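Local coordinates for bacteriorhodopsin (PDB 6EYU), which probably uses light absorbed by its retinal chromophore to pump protons inward across the cell membrane, at residues 129-134 with 180-185; 135-140 with 172-177; 15-20 with 200-205. All coordinates share one frame; numbering follows the deposited sequence.

Contact 1. Residues 129-134 with 180-185. With RET (retinal), chain D.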
loop_
_atom_site.group_PDB
_atom_site.type_symbol
_atom_site.label_atom_id
_atom_site.label_comp_id
_atom_site.label_asym_id
_atom_site.label_seq_id
_atom_site.Cartn_x
_atom_site.Cartn_y
_atom_site.Cartn_z
ATOM N N PRO A 129 -10.122 4.893 -19.048
ATOM C CA PRO A 129 -9.819 5.033 -17.625
ATOM C C PRO A 129 -9.543 6.481 -17.234
ATOM O O PRO A 129 -9.987 6.932 -16.179
ATOM C CB PRO A 129 -8.558 4.178 -17.440
ATOM C CG PRO A 129 -8.496 3.286 -18.635
ATOM C CD PRO A 129 -9.124 4.069 -19.747
ATOM N N TYR A 130 -8.897 7.224 -18.128
ATOM C CA TYR A 130 -8.680 8.652 -17.923
ATOM C C TYR A 130 -9.981 9.338 -17.516
ATOM O O TYR A 130 -9.985 10.210 -16.648
ATOM C CB TYR A 130 -8.126 9.296 -19.196
ATOM C CG TYR A 130 -8.072 10.808 -19.146
ATOM C CD1 TYR A 130 -9.107 11.573 -19.668
ATOM C CD2 TYR A 130 -6.918 11.465 -18.737
ATOM C CE1 TYR A 130 -9.028 12.953 -19.706
ATOM C CE2 TYR A 130 -6.830 12.843 -18.771
ATOM C CZ TYR A 130 -7.889 13.583 -19.252
ATOM O OH TYR A 130 -7.811 14.957 -19.275
ATOM N N TYR A 131 -11.091 8.873 -18.080
ATOM C CA TYR A 131 -12.377 9.535 -17.892
ATOM C C TYR A 131 -12.925 9.263 -16.496
ATOM O O TYR A 131 -13.445 10.164 -15.837
ATOM C CB TYR A 131 -13.379 9.063 -18.947
ATOM C CG TYR A 131 -13.209 9.737 -20.289
ATOM C CD1 TYR A 131 -12.875 11.083 -20.371
ATOM C CD2 TYR A 131 -13.230 8.997 -21.464
ATOM C CE1 TYR A 131 -12.617 11.683 -21.588
ATOM C CE2 TYR A 131 -12.984 9.591 -22.687
ATOM C CZ TYR A 131 -12.681 10.934 -22.744
ATOM O OH TYR A 131 -12.452 11.534 -23.961
ATOM N N VAL A 132 -12.735 8.037 -16.020
ATOM C CA VAL A 132 -13.019 7.704 -14.630
ATOM C C VAL A 132 -12.211 8.590 -13.688
ATOM O O VAL A 132 -12.754 9.174 -12.750
ATOM C CB VAL A 132 -12.690 6.231 -14.330
ATOM C CG1 VAL A 132 -12.674 5.985 -12.829
ATOM C CG2 VAL A 132 -13.693 5.314 -15.015
ATOM N N GLY A 133 -10.922 8.734 -13.980
ATOM C CA GLY A 133 -10.054 9.612 -13.203
ATOM C C GLY A 133 -10.644 10.999 -13.044
ATOM O O GLY A 133 -10.765 11.508 -11.930
ATOM N N VAL A 134 -11.019 11.610 -14.163
ATOM C CA VAL A 134 -11.531 12.975 -14.154
ATOM C C VAL A 134 -12.759 13.083 -13.256
ATOM O O VAL A 134 -12.849 13.980 -12.418
ATOM C CB VAL A 134 -11.911 13.445 -15.571
ATOM C CG1 VAL A 134 -12.693 14.747 -15.504
ATOM C CG2 VAL A 134 -10.665 13.607 -16.427
ATOM N N VAL A 180 -2.578 18.860 -18.979
ATOM C CA VAL A 180 -1.266 18.689 -19.595
ATOM C C VAL A 180 -1.084 17.257 -20.087
ATOM O O VAL A 180 -0.590 17.028 -21.191
ATOM C CB VAL A 180 -0.128 19.026 -18.612
ATOM C CG1 VAL A 180 -0.501 18.609 -17.198
ATOM C CG2 VAL A 180 1.165 18.356 -19.050
ATOM N N TRP A 181 -1.557 16.300 -19.296
ATOM C CA TRP A 181 -1.483 14.890 -19.667
ATOM C C TRP A 181 -2.192 14.652 -20.995
ATOM O O TRP A 181 -1.658 13.985 -21.882
ATOM C CB TRP A 181 -2.116 14.024 -18.575
ATOM C CG TRP A 181 -1.849 12.555 -18.733
ATOM C CD1 TRP A 181 -0.861 11.837 -18.123
ATOM C CD2 TRP A 181 -2.704 11.595 -19.369
ATOM N NE1 TRP A 181 -1.044 10.493 -18.345
ATOM C CE2 TRP A 181 -2.162 10.319 -19.117
ATOM C CE3 TRP A 181 -3.893 11.691 -20.098
ATOM C CZ2 TRP A 181 -2.737 9.152 -19.616
ATOM C CZ3 TRP A 181 -4.455 10.532 -20.605
ATOM C CH2 TRP A 181 -3.879 9.280 -20.357
ATOM N N TYR A 182 -3.338 15.302 -21.172
ATOM C CA TYR A 182 -4.201 15.034 -22.314
ATOM C C TYR A 182 -3.623 15.646 -23.585
ATOM O O TYR A 182 -3.651 15.030 -24.650
ATOM C CB TYR A 182 -5.605 15.587 -22.061
ATOM C CG TYR A 182 -6.636 15.112 -23.061
ATOM C CD1 TYR A 182 -6.856 15.813 -24.239
ATOM C CD2 TYR A 182 -7.263 13.883 -22.905
ATOM C CE1 TYR A 182 -7.719 15.333 -25.205
ATOM C CE2 TYR A 182 -8.126 13.394 -23.867
ATOM C CZ TYR A 182 -8.344 14.119 -25.018
ATOM O OH TYR A 182 -9.219 13.646 -25.970
ATOM N N ILE A 183 -3.093 16.860 -23.467
ATOM C CA ILE A 183 -2.638 17.607 -24.635
ATOM C C ILE A 183 -1.201 17.245 -24.996
ATOM O O ILE A 183 -0.726 17.575 -26.083
ATOM C CB ILE A 183 -2.724 19.129 -24.402
ATOM C CG1 ILE A 183 -1.735 19.564 -23.320
ATOM C CG2 ILE A 183 -4.140 19.528 -24.014
ATOM C CD1 ILE A 183 -1.510 21.059 -23.271
ATOM N N SER A 184 -0.542 16.495 -24.120
ATOM C CA SER A 184 0.824 16.051 -24.374
ATOM C C SER A 184 0.866 15.101 -25.566
ATOM O O SER A 184 -0.036 14.285 -25.755
ATOM C CB SER A 184 1.401 15.358 -23.138
ATOM O OG SER A 184 2.499 14.532 -23.482
ATOM N N GLY A 185 1.907 15.232 -26.381
ATOM C CA GLY A 185 2.018 14.459 -27.612
ATOM C C GLY A 185 3.007 13.318 -27.481
ATOM O O GLY A 185 3.561 12.847 -28.473
HETATM C C1 RET D . -3.865 11.670 -14.269
HETATM C C2 RET D . -4.442 10.483 -15.046
HETATM C C3 RET D . -5.627 10.901 -15.915
HETATM C C4 RET D . -6.788 11.359 -15.038
HETATM C C5 RET D . -6.294 12.287 -13.928
HETATM C C6 RET D . -4.988 12.456 -13.578
HETATM C C7 RET D . -4.651 13.401 -12.531
HETATM C C8 RET D . -3.361 13.562 -12.122
HETATM C C9 RET D . -3.075 14.429 -11.008
HETATM C C10 RET D . -1.766 14.651 -10.592
HETATM C C11 RET D . -1.374 15.540 -9.567
HETATM C C12 RET D . -0.003 15.456 -9.349
HETATM C C13 RET D . 0.710 16.105 -8.316
HETATM C C14 RET D . 2.094 15.924 -8.194
HETATM C C15 RET D . 2.901 16.411 -7.170
HETATM C C16 RET D . -2.914 11.164 -13.184
HETATM C C17 RET D . -3.126 12.615 -15.218
HETATM C C18 RET D . -7.344 13.104 -13.172
HETATM C C19 RET D . -4.223 15.151 -10.300
HETATM C C20 RET D . -0.028 17.030 -7.346
#

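Contact 2. Residues 135-140 with 172-177. With RET (retinal), chain D.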
loop_
_atom_site.group_PDB
_atom_site.type_symbol
_atom_site.label_atom_id
_atom_site.label_comp_id
_atom_site.label_asym_id
_atom_site.label_seq_id
_atom_site.Cartn_x
_atom_site.Cartn_y
_atom_site.Cartn_z
ATOM N N LEU A 135 -13.708 12.171 -13.444
ATOM C CA LEU A 135 -14.831 12.035 -12.525
ATOM C C LEU A 135 -14.336 11.978 -11.084
ATOM O O LEU A 135 -14.702 12.814 -10.257
ATOM C CB LEU A 135 -15.635 10.773 -12.847
ATOM C CG LEU A 135 -16.984 10.999 -13.531
ATOM C CD1 LEU A 135 -16.975 12.293 -14.332
ATOM C CD2 LEU A 135 -17.333 9.817 -14.422
ATOM N N LEU A 136 -13.442 11.033 -10.810
ATOM C CA LEU A 136 -12.925 10.837 -9.463
ATOM C C LEU A 136 -12.345 12.134 -8.914
ATOM O O LEU A 136 -12.578 12.489 -7.758
ATOM C CB LEU A 136 -11.853 9.747 -9.462
ATOM C CG LEU A 136 -12.397 8.317 -9.456
ATOM C CD1 LEU A 136 -11.269 7.306 -9.588
ATOM C CD2 LEU A 136 -13.204 8.066 -8.192
ATOM N N LEU A 137 -11.634 12.867 -9.765
ATOM C CA LEU A 137 -10.968 14.092 -9.341
ATOM C C LEU A 137 -11.990 15.171 -8.999
ATOM O O LEU A 137 -11.798 15.943 -8.059
ATOM C CB LEU A 137 -10.026 14.596 -10.437
ATOM C CG LEU A 137 -9.352 15.937 -10.136
ATOM C CD1 LEU A 137 -8.528 15.844 -8.861
ATOM C CD2 LEU A 137 -8.489 16.381 -11.306
ATOM N N LEU A 138 -13.113 15.165 -9.709
ATOM C CA LEU A 138 -14.222 16.057 -9.389
ATOM C C LEU A 138 -14.923 15.610 -8.111
ATOM O O LEU A 138 -15.411 16.438 -7.340
ATOM C CB LEU A 138 -15.222 16.101 -10.547
ATOM C CG LEU A 138 -14.682 16.682 -11.855
ATOM C CD1 LEU A 138 -15.682 16.490 -12.985
ATOM C CD2 LEU A 138 -14.338 18.155 -11.687
ATOM N N GLY A 139 -14.862 14.313 -7.831
ATOM C CA GLY A 139 -15.144 13.804 -6.493
ATOM C C GLY A 139 -14.248 14.437 -5.446
ATOM O O GLY A 139 -14.718 14.883 -4.400
ATOM N N VAL A 140 -12.951 14.483 -5.735
ATOM C CA VAL A 140 -11.976 15.028 -4.799
ATOM C C VAL A 140 -12.231 16.512 -4.555
ATOM O O VAL A 140 -12.409 16.940 -3.415
ATOM C CB VAL A 140 -10.539 14.851 -5.324
ATOM C CG1 VAL A 140 -9.582 15.765 -4.573
ATOM C CG2 VAL A 140 -10.107 13.398 -5.201
ATOM N N ILE A 172 -7.127 24.005 -7.754
ATOM C CA ILE A 172 -6.809 24.560 -9.064
ATOM C C ILE A 172 -5.650 23.805 -9.710
ATOM O O ILE A 172 -5.712 23.446 -10.885
ATOM C CB ILE A 172 -6.438 26.052 -8.962
ATOM C CG1 ILE A 172 -7.687 26.920 -9.132
ATOM C CG2 ILE A 172 -5.399 26.415 -10.011
ATOM C CD1 ILE A 172 -8.397 27.224 -7.830
ATOM N N PHE A 173 -4.596 23.569 -8.937
ATOM C CA PHE A 173 -3.371 22.986 -9.474
ATOM C C PHE A 173 -3.597 21.534 -9.885
ATOM O O PHE A 173 -3.023 21.062 -10.866
ATOM C CB PHE A 173 -2.243 23.067 -8.445
ATOM C CG PHE A 173 -1.363 24.274 -8.604
ATOM C CD1 PHE A 173 -0.517 24.393 -9.695
ATOM C CD2 PHE A 173 -1.408 25.306 -7.682
ATOM C CE1 PHE A 173 0.267 25.519 -9.863
ATOM C CE2 PHE A 173 -0.621 26.432 -7.840
ATOM C CZ PHE A 173 0.215 26.540 -8.934
ATOM N N PHE A 174 -4.465 20.841 -9.154
ATOM C CA PHE A 174 -4.721 19.428 -9.412
ATOM C C PHE A 174 -5.413 19.242 -10.758
ATOM O O PHE A 174 -5.222 18.227 -11.428
ATOM C CB PHE A 174 -5.578 18.827 -8.296
ATOM C CG PHE A 174 -4.778 18.190 -7.196
ATOM C CD1 PHE A 174 -3.565 18.729 -6.803
ATOM C CD2 PHE A 174 -5.216 17.025 -6.585
ATOM C CE1 PHE A 174 -2.828 18.151 -5.788
ATOM C CE2 PHE A 174 -4.485 16.441 -5.570
ATOM C CZ PHE A 174 -3.290 17.006 -5.169
ATOM N N LEU A 175 -6.133 20.271 -11.195
ATOM C CA LEU A 175 -6.905 20.192 -12.430
ATOM C C LEU A 175 -6.005 20.370 -13.648
ATOM O O LEU A 175 -6.351 19.949 -14.751
ATOM C CB LEU A 175 -8.005 21.253 -12.437
ATOM C CG LEU A 175 -9.026 21.133 -11.305
ATOM C CD1 LEU A 175 -9.790 22.437 -11.129
ATOM C CD2 LEU A 175 -9.981 19.978 -11.568
ATOM N N SER A 176 -4.853 20.998 -13.443
ATOM C CA SER A 176 -3.944 21.297 -14.544
ATOM C C SER A 176 -3.333 20.017 -15.104
ATOM O O SER A 176 -2.981 19.953 -16.282
ATOM C CB SER A 176 -2.837 22.247 -14.079
ATOM O OG SER A 176 -1.963 21.604 -13.168
ATOM N N TYR A 177 -3.298 18.972 -14.281
ATOM C CA TYR A 177 -2.494 17.792 -14.582
ATOM C C TYR A 177 -3.158 16.929 -15.650
ATOM O O TYR A 177 -2.516 16.547 -16.629
ATOM C CB TYR A 177 -2.257 16.966 -13.317
ATOM C CG TYR A 177 -1.191 17.534 -12.406
ATOM C CD1 TYR A 177 0.143 17.184 -12.564
ATOM C CD2 TYR A 177 -1.521 18.419 -11.389
ATOM C CE1 TYR A 177 1.121 17.711 -11.741
ATOM C CE2 TYR A 177 -0.551 18.944 -10.556
ATOM C CZ TYR A 177 0.770 18.598 -10.746
ATOM O OH TYR A 177 1.739 19.118 -9.919
HETATM C C1 RET D . -3.865 11.670 -14.269
HETATM C C2 RET D . -4.442 10.483 -15.046
HETATM C C3 RET D . -5.627 10.901 -15.915
HETATM C C4 RET D . -6.788 11.359 -15.038
HETATM C C5 RET D . -6.294 12.287 -13.928
HETATM C C6 RET D . -4.988 12.456 -13.578
HETATM C C7 RET D . -4.651 13.401 -12.531
HETATM C C8 RET D . -3.361 13.562 -12.122
HETATM C C9 RET D . -3.075 14.429 -11.008
HETATM C C10 RET D . -1.766 14.651 -10.592
HETATM C C11 RET D . -1.374 15.540 -9.567
HETATM C C12 RET D . -0.003 15.456 -9.349
HETATM C C13 RET D . 0.710 16.105 -8.316
HETATM C C14 RET D . 2.094 15.924 -8.194
HETATM C C15 RET D . 2.901 16.411 -7.170
HETATM C C16 RET D . -2.914 11.164 -13.184
HETATM C C17 RET D . -3.126 12.615 -15.218
HETATM C C18 RET D . -7.344 13.104 -13.172
HETATM C C19 RET D . -4.223 15.151 -10.300
HETATM C C20 RET D . -0.028 17.030 -7.346
#

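Contact 3. Residues 15-20 with 200-205. With LFA (eicosane), chain E; LFA (eicosane), chain F; MUN ([(2~{S})-2,3-bis(oxidanyl)propyl] (~{E})-undec-2-enoate), chain S.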
loop_
_atom_site.group_PDB
_atom_site.type_symbol
_atom_site.label_atom_id
_atom_site.label_comp_id
_atom_site.label_asym_id
_atom_site.label_seq_id
_atom_site.Cartn_x
_atom_site.Cartn_y
_atom_site.Cartn_z
ATOM N N PRO A 15 17.753 19.493 -16.788
ATOM C CA PRO A 15 18.081 20.486 -15.771
ATOM C C PRO A 15 16.934 20.716 -14.793
ATOM O O PRO A 15 17.153 20.779 -13.584
ATOM C CB PRO A 15 18.356 21.762 -16.583
ATOM C CG PRO A 15 18.252 21.389 -18.030
ATOM C CD PRO A 15 18.230 19.895 -18.118
ATOM N N PHE A 16 15.720 20.843 -15.321
ATOM C CA PHE A 16 14.537 21.016 -14.487
ATOM C C PHE A 16 14.345 19.810 -13.577
ATOM O O PHE A 16 14.118 19.955 -12.376
ATOM C CB PHE A 16 13.296 21.210 -15.361
ATOM C CG PHE A 16 13.306 22.488 -16.149
ATOM C CD1 PHE A 16 13.901 22.541 -17.399
ATOM C CD2 PHE A 16 12.784 23.653 -15.612
ATOM C CE1 PHE A 16 13.913 23.716 -18.127
ATOM C CE2 PHE A 16 12.796 24.831 -16.332
ATOM C CZ PHE A 16 13.360 24.863 -17.592
ATOM N N ILE A 17 14.487 18.618 -14.147
ATOM C CA ILE A 17 14.375 17.385 -13.379
ATOM C C ILE A 17 15.438 17.327 -12.287
ATOM O O ILE A 17 15.149 16.959 -11.148
ATOM C CB ILE A 17 14.513 16.148 -14.284
ATOM C CG1 ILE A 17 13.231 15.944 -15.096
ATOM C CG2 ILE A 17 14.813 14.911 -13.451
ATOM C CD1 ILE A 17 13.434 15.162 -16.375
ATOM N N LEU A 18 16.634 17.817 -12.602
ATOM C CA LEU A 18 17.692 17.936 -11.606
ATOM C C LEU A 18 17.326 18.972 -10.549
ATOM O O LEU A 18 17.375 18.691 -9.351
ATOM C CB LEU A 18 19.016 18.318 -12.271
ATOM C CG LEU A 18 20.241 17.589 -11.716
ATOM C CD1 LEU A 18 20.344 16.194 -12.314
ATOM C CD2 LEU A 18 21.512 18.383 -11.975
ATOM N N ALA A 19 17.036 20.188 -10.996
ATOM C CA ALA A 19 16.703 21.277 -10.085
ATOM C C ALA A 19 15.539 20.881 -9.184
ATOM O O ALA A 19 15.462 21.307 -8.032
ATOM C CB ALA A 19 16.360 22.534 -10.870
ATOM N N TYR A 20 14.640 20.055 -9.712
ATOM C CA TYR A 20 13.481 19.603 -8.952
ATOM C C TYR A 20 13.905 18.646 -7.842
ATOM O O TYR A 20 13.469 18.779 -6.699
ATOM C CB TYR A 20 12.471 18.916 -9.873
ATOM C CG TYR A 20 11.233 18.420 -9.159
ATOM C CD1 TYR A 20 10.188 19.284 -8.857
ATOM C CD2 TYR A 20 11.088 17.078 -8.832
ATOM C CE1 TYR A 20 9.042 18.828 -8.234
ATOM C CE2 TYR A 20 9.937 16.610 -8.228
ATOM C CZ TYR A 20 8.920 17.490 -7.926
ATOM O OH TYR A 20 7.779 17.031 -7.309
ATOM N N GLN A 200 8.502 19.660 -23.306
ATOM C CA GLN A 200 7.532 20.600 -22.759
ATOM C C GLN A 200 6.651 19.915 -21.719
ATOM O O GLN A 200 6.443 20.439 -20.625
ATOM C CB GLN A 200 6.661 21.174 -23.878
ATOM C CG GLN A 200 7.373 22.190 -24.754
ATOM C CD GLN A 200 6.641 22.454 -26.055
ATOM O OE1 GLN A 200 6.119 21.532 -26.683
ATOM N NE2 GLN A 200 6.669 23.702 -26.506
ATOM N N THR A 201 6.134 18.742 -22.071
ATOM C CA THR A 201 5.390 17.919 -21.126
ATOM C C THR A 201 6.197 17.711 -19.850
ATOM O O THR A 201 5.711 17.967 -18.748
ATOM C CB THR A 201 5.053 16.543 -21.728
ATOM O OG1 THR A 201 4.467 16.713 -23.025
ATOM C CG2 THR A 201 4.087 15.787 -20.831
ATOM N N SER A 202 7.462 17.336 -20.014
ATOM C CA SER A 202 8.326 17.048 -18.877
ATOM C C SER A 202 8.534 18.294 -18.023
ATOM O O SER A 202 8.343 18.259 -16.807
ATOM C CB SER A 202 9.677 16.512 -19.358
ATOM O OG SER A 202 10.359 15.840 -18.313
ATOM N N ILE A 203 8.867 19.409 -18.667
ATOM C CA ILE A 203 9.022 20.674 -17.956
ATOM C C ILE A 203 7.775 20.971 -17.130
ATOM O O ILE A 203 7.860 21.213 -15.926
ATOM C CB ILE A 203 9.268 21.852 -18.920
ATOM C CG1 ILE A 203 10.315 21.481 -19.972
ATOM C CG2 ILE A 203 9.724 23.078 -18.142
ATOM C CD1 ILE A 203 11.563 20.847 -19.399
ATOM N N ALA A 204 6.614 20.898 -17.774
ATOM C CA ALA A 204 5.351 21.212 -17.114
ATOM C C ALA A 204 5.156 20.328 -15.887
ATOM O O ALA A 204 4.674 20.785 -14.850
ATOM C CB ALA A 204 4.193 21.032 -18.083
ATOM N N LEU A 205 5.506 19.054 -16.023
ATOM C CA LEU A 205 5.349 18.093 -14.936
ATOM C C LEU A 205 6.567 18.113 -14.017
ATOM O O LEU A 205 6.749 17.214 -13.196
ATOM C CB LEU A 205 5.154 16.685 -15.501
ATOM C CG LEU A 205 3.709 16.211 -15.668
ATOM C CD1 LEU A 205 2.756 17.392 -15.785
ATOM C CD2 LEU A 205 3.587 15.301 -16.881
HETATM C C5 LFA E . 13.277 27.415 -6.718
HETATM C C6 LFA E . 14.512 27.307 -7.610
HETATM C C7 LFA E . 14.119 26.713 -8.962
HETATM C C8 LFA E . 15.346 26.685 -9.872
HETATM C C9 LFA E . 14.994 26.061 -11.223
HETATM C C10 LFA E . 16.147 26.308 -12.195
HETATM C C11 LFA E . 16.052 25.366 -13.397
HETATM C C12 LFA E . 16.295 26.162 -14.679
HETATM C C13 LFA E . 17.029 25.308 -15.713
HETATM C C14 LFA E . 16.569 25.709 -17.116
HETATM C C15 LFA E . 17.603 25.288 -18.160
HETATM C C16 LFA E . 16.888 24.920 -19.461
HETATM C C17 LFA E . 17.897 24.782 -20.601
HETATM C C18 LFA E . 17.335 23.842 -21.665
HETATM C C19 LFA E . 17.928 24.180 -23.033
HETATM C C20 LFA E . 19.441 23.981 -23.004
HETATM C C7 LFA F . 17.518 25.866 -4.488
HETATM C C8 LFA F . 18.897 25.669 -5.112
HETATM C C9 LFA F . 18.876 24.443 -6.022
HETATM C C10 LFA F . 19.277 24.847 -7.439
HETATM C C11 LFA F . 19.783 23.619 -8.194
HETATM C C12 LFA F . 20.017 23.971 -9.663
HETATM C C13 LFA F . 20.465 22.719 -10.415
HETATM C C14 LFA F . 20.710 23.046 -11.887
HETATM C C15 LFA F . 21.223 21.794 -12.595
HETATM C C16 LFA F . 21.900 22.170 -13.912
HETATM C C17 LFA F . 21.706 21.036 -14.918
HETATM C C18 LFA F . 23.062 20.527 -15.400
HETATM C C19 LFA F . 22.857 19.613 -16.606
HETATM C C20 LFA F . 21.890 18.492 -16.234
HETATM C CAR MUN S . 2.705 27.955 -13.265
HETATM C CAQ MUN S . 3.478 28.183 -14.564
HETATM C CAP MUN S . 3.246 27.005 -15.513
HETATM C CAO MUN S . 4.541 26.717 -16.273
HETATM C CAN MUN S . 4.244 25.841 -17.491
HETATM C CAM MUN S . 5.538 25.162 -17.944
HETATM C CAK MUN S . 5.888 25.612 -19.365
HETATM C CAH MUN S . 5.708 24.431 -20.321
HETATM C CAF MUN S . 5.644 24.929 -21.769
HETATM C CAC MUN S . 4.236 25.019 -22.385
HETATM C CAA MUN S . 4.114 25.458 -23.856
HETATM O OAD MUN S . 5.006 26.123 -24.383
HETATM O OAB MUN S . 2.893 25.251 -24.420
HETATM C CAE MUN S . 2.680 26.219 -25.454
HETATM C CAG MUN S . 2.641 25.522 -26.815
HETATM O OAJ MUN S . 3.150 24.191 -26.684
HETATM C CAI MUN S . 1.199 25.468 -27.321
HETATM O OAL MUN S . 1.160 25.867 -28.694
#

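Contact 1. Residues 129-134 with 180-185
Y130 reaches across to W181 and Y182 at once, and its ring touches both. With CG set anti to the backbone N (chi1 171°), the ring leaves helix 128-145 and passes alongside the indole of W181, each side chain running against the direction of the other. The planes are nearly parallel, 13° apart, yet slid so far that the rings barely overlap; the closest atoms are Y130 CD2 and W181 CZ3, 3.2 Å apart. The same CD2 lies 3.2 Å from C3 of the retinal ring. Farther out, Y130 CZ comes 3.7 Å from Y182 CD2, these two rings being inclined at 43°. The Y130 hydroxyl is hydrogen-bonded to the carbonyl O of P178, one turn back on helix 157-183. Y131 adds a peripheral touch, its OH 4.4 Å from Y182 OH, which is bonded instead to S192. At G133 bare backbone meets the chromophore, its C atom lying 3.9 Å from retinal C18. From the other helix, W181 offers a face to the methyl C17, 3.7 Å from its CG, while its NE1 is held by Y74. This chemistry, an aromatic cluster whose polar ends are taken up by partners beyond it, implies a mainly dispersive grip on the cyclohexene end of retinal between the fifth and sixth membrane helices of the seven-helix rhodopsin bundle.

Contact 2. Residues 135-140 with 172-177
The chi1 of L137 (176°) sets CG anti to the backbone N and directs both methyls at helix 157-183, where L175, with CG beside its own backbone N (chi1 -61°), brings a methyl to meet them. The two leucines touch through their CD2 atoms, 3.9 Å apart. That same L137 methyl lies 3.8 Å from the carbonyl O of F174, a van der Waals contact with backbone. The other branch, L137 CD1, approaches the F174 ring at its edge, near the ring plane, 4.2 Å from F174 CD2. In the seven-helix fold of the microbial rhodopsins such packing between the fifth and sixth membrane helices forms part of the retinal pocket, and L137, F174 and Y177 all line it here. L137 CD2 reaches the ring methyl C18 of retinal at 3.9 Å. On the polyene, the methyl C20 of retinal lies 3.4 Å from F174 CE1. Y177 lays one face of its ring flat along the polyene, with retinal C11 3.3 Å above the plane and over the ring centre. The same side chain also packs on P209 and C212 of helix 198-230. On the sixth helix the O atom of F173 accepts from both N and OG of S176, the hydroxyl at 2.6 Å, which satisfies that side chain within its own turn. L136, one residue before L137, packs on F49 of the second subunit.

Contact 3. Residues 15-20 with 200-205
S202 OG meets the methyl CD1 of I17 at 3.7 Å and is weakly hydrogen-bonded to S13 OG. Beside this mixed polar and apolar touch stands the main one, F16 with I203. The isoleucine's CG2 hangs over the middle of the F16 ring in a CH-pi contact, 3.9 Å from the centroid and only 7° off the ring normal, while I203 CD1 reaches out to F16 CD1 at 3.5 Å. With chi1 at -46°, CG2 stands anti to the backbone N and over the ring, and chi2 of -48° folds CD1 toward the same ring. The opposite face is covered by an eicosane chain, whose C14 comes 3.4 Å from F16 CZ, so that the phenyl group is sandwiched between protein and a bound alkane that probably occupies a lipid position. A second eicosane runs past L18, its C15 3.5 Å from L18 CD2. The pairing joins helix 14-38 to helix 198-230, the first and last membrane helices of the bundle. I17 also packs on F62 and L63 of helix 42-63, whereas L205 packs on W73 and W77 of helix 72-93.

In the fold
From the N terminus, helix 14-38 supplies the first half of contact 3, whose partner comes only on the last helix, 198-230; this closes the longest loop and brings the two ends of the bundle together. Helix 128-145 then provides 129-134 and 135-140 in succession. The chain turns back along helix 157-183, where 172-177 closes contact 2 and 180-185 closes contact 1, so contact 2 nests inside contact 1 and both inside contact 3. Contacts 1 and 2 are consecutive levels of one antiparallel helix pair, both touching retinal. They meet contact 3 through helix 198-230: S184 OG probably hydrogen-bonds T201 OG1, while V180 and Y177 both pack on L205.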